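Local coordinates for protein adenylyltransferase thiF (PDB 1ZUD) that catalyses the ATP-dependent adenylation of the C-terminal glycine carboxylate of the sulfur carrier protein ThiS in thiamin biosynthesis, at residues 28-33 against 54-59. Sequence-based numbering, arbitrary orientation. Where two conformers were deposited one is given.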
ATOM      1  N   ASP C  28     -23.991   0.561   8.500  1.00 26.14           N
ATOM      2  CA  ASP C  28     -25.163  -0.011   7.860  1.00 28.76           C
ATOM      3  C   ASP C  28     -24.796  -0.813   6.606  1.00 30.48           C
ATOM      4  O   ASP C  28     -25.669  -1.332   5.928  1.00 28.72           O
ATOM      5  CB  ASP C  28     -26.118   1.101   7.390  1.00 31.81           C
ATOM      6  CG  ASP C  28     -26.731   1.909   8.550  1.00 35.88           C
ATOM      7  OD1 ASP C  28     -26.822   1.391   9.700  1.00 37.82           O
ATOM      8  OD2 ASP C  28     -27.132   3.071   8.286  1.00 42.54           O
ATOM      9  N   SER C  29     -23.523  -0.909   6.271  1.00 26.88           N
ATOM     10  CA  SER C  29     -23.162  -1.624   5.048  1.00 23.19           C
ATOM     11  C   SER C  29     -22.803  -3.076   5.227  1.00 26.50           C
ATOM     12  O   SER C  29     -22.509  -3.560   6.366  1.00 22.41           O
ATOM     13  CB  SER C  29     -21.963  -0.960   4.418  1.00 26.75           C
ATOM     14  OG  SER C  29     -22.200   0.404   4.217  1.00 28.65           O
ATOM     15  N   GLN C  30     -22.717  -3.747   4.080  1.00 20.62           N
ATOM     16  CA  GLN C  30     -22.325  -5.142   4.059  1.00 18.85           C
ATOM     17  C   GLN C  30     -21.263  -5.383   3.012  1.00 22.19           C
ATOM     18  O   GLN C  30     -21.417  -5.008   1.829  1.00 21.77           O
ATOM     19  CB  GLN C  30     -23.560  -6.075   3.824  1.00 21.52           C
ATOM     20  CG  GLN C  30     -23.080  -7.572   3.768  1.00 26.75           C
ATOM     21  CD  GLN C  30     -24.210  -8.588   3.793  1.00 29.36           C
ATOM     22  OE1 GLN C  30     -25.237  -8.394   4.470  1.00 32.09           O
ATOM     23  NE2 GLN C  30     -24.021  -9.680   3.078  1.00 25.82           N
ATOM     24  N   VAL C  31     -20.172  -6.026   3.410  1.00 19.88           N
ATOM     25  CA  VAL C  31     -19.075  -6.283   2.453  1.00 19.23           C
ATOM     26  C   VAL C  31     -18.791  -7.759   2.388  1.00 19.94           C
ATOM     27  O   VAL C  31     -18.746  -8.464   3.430  1.00 21.71           O
ATOM     28  CB  VAL C  31     -17.755  -5.528   2.866  1.00 21.23           C
ATOM     29  CG1 VAL C  31     -16.545  -6.002   1.995  1.00 24.74           C
ATOM     30  CG2 VAL C  31     -17.917  -4.017   2.638  1.00 20.21           C
ATOM     31  N   LEU C  32     -18.666  -8.261   1.171  1.00 20.88           N
ATOM     32  CA  LEU C  32     -18.308  -9.660   0.993  1.00 17.43           C
ATOM     33  C   LEU C  32     -16.830  -9.712   0.574  1.00 21.61           C
ATOM     34  O   LEU C  32     -16.435  -9.139  -0.472  1.00 17.70           O
ATOM     35  CB  LEU C  32     -19.179 -10.348  -0.091  1.00 17.86           C
ATOM     36  CG  LEU C  32     -18.782 -11.750  -0.603  1.00 21.65           C
ATOM     37  CD1 LEU C  32     -18.894 -12.860   0.509  1.00 17.29           C
ATOM     38  CD2 LEU C  32     -19.665 -12.071  -1.790  1.00 18.02           C
ATOM     39  N   ILE C  33     -16.018 -10.417   1.382  1.00 17.54           N
ATOM     40  CA  ILE C  33     -14.598 -10.611   1.063  1.00 18.72           C
ATOM     41  C   ILE C  33     -14.440 -12.079   0.609  1.00 21.32           C
ATOM     42  O   ILE C  33     -14.663 -13.041   1.383  1.00 20.93           O
ATOM     43  CB  ILE C  33     -13.668 -10.332   2.294  1.00 20.59           C
ATOM     44  CG1 ILE C  33     -13.877  -8.864   2.775  1.00 24.05           C
ATOM     45  CG2 ILE C  33     -12.160 -10.599   1.889  1.00 18.46           C
ATOM     46  CD1 ILE C  33     -13.216  -8.531   4.176  1.00 19.28           C
ATOM     47  N   THR C  54     -21.423  -5.277   8.540  1.00 27.01           N
ATOM     48  CA  THR C  54     -21.447  -6.723   8.293  1.00 27.59           C
ATOM     49  C   THR C  54     -20.337  -7.128   7.327  1.00 25.12           C
ATOM     50  O   THR C  54     -20.201  -6.571   6.235  1.00 20.47           O
ATOM     51  CB  THR C  54     -22.789  -7.197   7.692  1.00 29.59           C
ATOM     52  OG1 THR C  54     -23.857  -6.759   8.526  1.00 31.60           O
ATOM     53  CG2 THR C  54     -22.837  -8.737   7.615  1.00 29.57           C
ATOM     54  N   LEU C  55     -19.530  -8.075   7.746  1.00 22.15           N
ATOM     55  CA  LEU C  55     -18.486  -8.601   6.879  1.00 22.76           C
ATOM     56  C   LEU C  55     -18.758 -10.071   6.673  1.00 24.92           C
ATOM     57  O   LEU C  55     -18.915 -10.834   7.645  1.00 25.24           O
ATOM     58  CB  LEU C  55     -17.078  -8.498   7.494  1.00 25.63           C
ATOM     59  CG  LEU C  55     -16.476  -7.148   7.738  1.00 31.47           C
ATOM     60  CD1 LEU C  55     -15.096  -7.354   8.410  1.00 31.69           C
ATOM     61  CD2 LEU C  55     -16.338  -6.412   6.386  1.00 34.45           C
ATOM     62  N   VAL C  56     -18.796 -10.480   5.416  1.00 18.79           N
ATOM     63  CA  VAL C  56     -18.979 -11.883   5.107  1.00 17.88           C
ATOM     64  C   VAL C  56     -17.608 -12.356   4.610  1.00 21.04           C
ATOM     65  O   VAL C  56     -17.029 -11.766   3.699  1.00 23.36           O
ATOM     66  CB  VAL C  56     -20.155 -12.049   4.064  1.00 19.56           C
ATOM     67  CG1 VAL C  56     -20.447 -13.541   3.808  1.00 15.65           C
ATOM     68  CG2 VAL C  56     -21.465 -11.451   4.671  1.00 20.95           C
ATOM     69  N   LEU C  57     -17.086 -13.425   5.226  1.00 18.73           N
ATOM     70  CA  LEU C  57     -15.725 -13.887   4.977  1.00 22.17           C
ATOM     71  C   LEU C  57     -15.821 -15.275   4.408  1.00 24.77           C
ATOM     72  O   LEU C  57     -16.190 -16.200   5.100  1.00 26.70           O
ATOM     73  CB  LEU C  57     -14.960 -13.868   6.328  0.50 18.77           C
ATOM     74  CG  LEU C  57     -15.158 -12.580   7.203  0.50 23.09           C
ATOM     75  CD1 LEU C  57     -15.086 -12.876   8.716  0.50 20.05           C
ATOM     76  CD2 LEU C  57     -14.084 -11.551   6.841  0.50 18.42           C
ATOM     77  N   ALA C  58     -15.449 -15.418   3.149  1.00 21.46           N
ATOM     78  CA  ALA C  58     -15.562 -16.715   2.476  1.00 22.61           C
ATOM     79  C   ALA C  58     -14.178 -17.244   2.083  1.00 26.42           C
ATOM     80  O   ALA C  58     -13.375 -16.521   1.461  1.00 25.02           O
ATOM     81  CB  ALA C  58     -16.470 -16.535   1.196  1.00 21.72           C
ATOM     82  N   ASP C  59     -13.883 -18.491   2.443  1.00 20.01           N
ATOM     83  CA  ASP C  59     -12.613 -19.104   2.031  1.00 23.23           C
ATOM     84  C   ASP C  59     -12.772 -20.611   2.252  1.00 21.97           C
ATOM     85  O   ASP C  59     -13.449 -21.023   3.185  1.00 24.04           O
ATOM     86  CB  ASP C  59     -11.426 -18.558   2.858  1.00 26.98           C
ATOM     87  CG  ASP C  59     -10.019 -18.932   2.254  1.00 40.94           C
ATOM     88  OD1 ASP C  59      -9.389 -18.126   1.497  1.00 37.13           O
ATOM     89  OD2 ASP C  59      -9.533 -20.052   2.544  1.00 48.39           O
TER
HETATM   90  O   HOH W   1     -24.664  -4.061   7.982  1.00 38.28           O
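The two strands of a Rossmann-type beta-alpha-beta unit, 30-34 and 54-58, joined through helix 40-50, pair here in parallel, their axes 16° apart, with Gln30, Val31, Leu32 and Ile33 opposite Thr54, Leu55, Val56 and Leu57. Five backbone hydrogen bonds, 2.8 to 3.1 Å from N to O, establish the register: Thr54 N to Ser29 O, Val31 N to Thr54 O, Val56 N to Val31 O, Ile33 N to Val56 O and Ala58 N to Ile33 O. The first is the most bent (139° at the hydrogen), the other four are close to straight, and a water bridges the same Ser29 O (2.7 Å) to Thr54 OG1.

On one face Gln30, with CG anti to the backbone N (chi1 178°), reaches forward in an extended chain; its CG lies 4.0 Å from Thr54 CG2 and its NE2 3.5 Å from Val56 CG2. An alanine in place of Gln30 would probably open a gap beside both methyls. Further along that face, Leu32 CD1 meets Val56 CG1 at 3.7 Å. On the other face Leu55 CD2 lies 3.9 Å from Val31 CB and 4.4 Å from Ile33 CD1.

Helix 40-50 packs on the Ile33, Leu55 and Leu57 face; helix 109-118 meets Gln30 and Leu32 on the reverse. Just beyond Ala58, ATP-site residue Asp59 accepts a hydrogen bond through OD1 from Leu36 N of the glycine-rich turn, while strands 99-103 and 121-124 flank the pair.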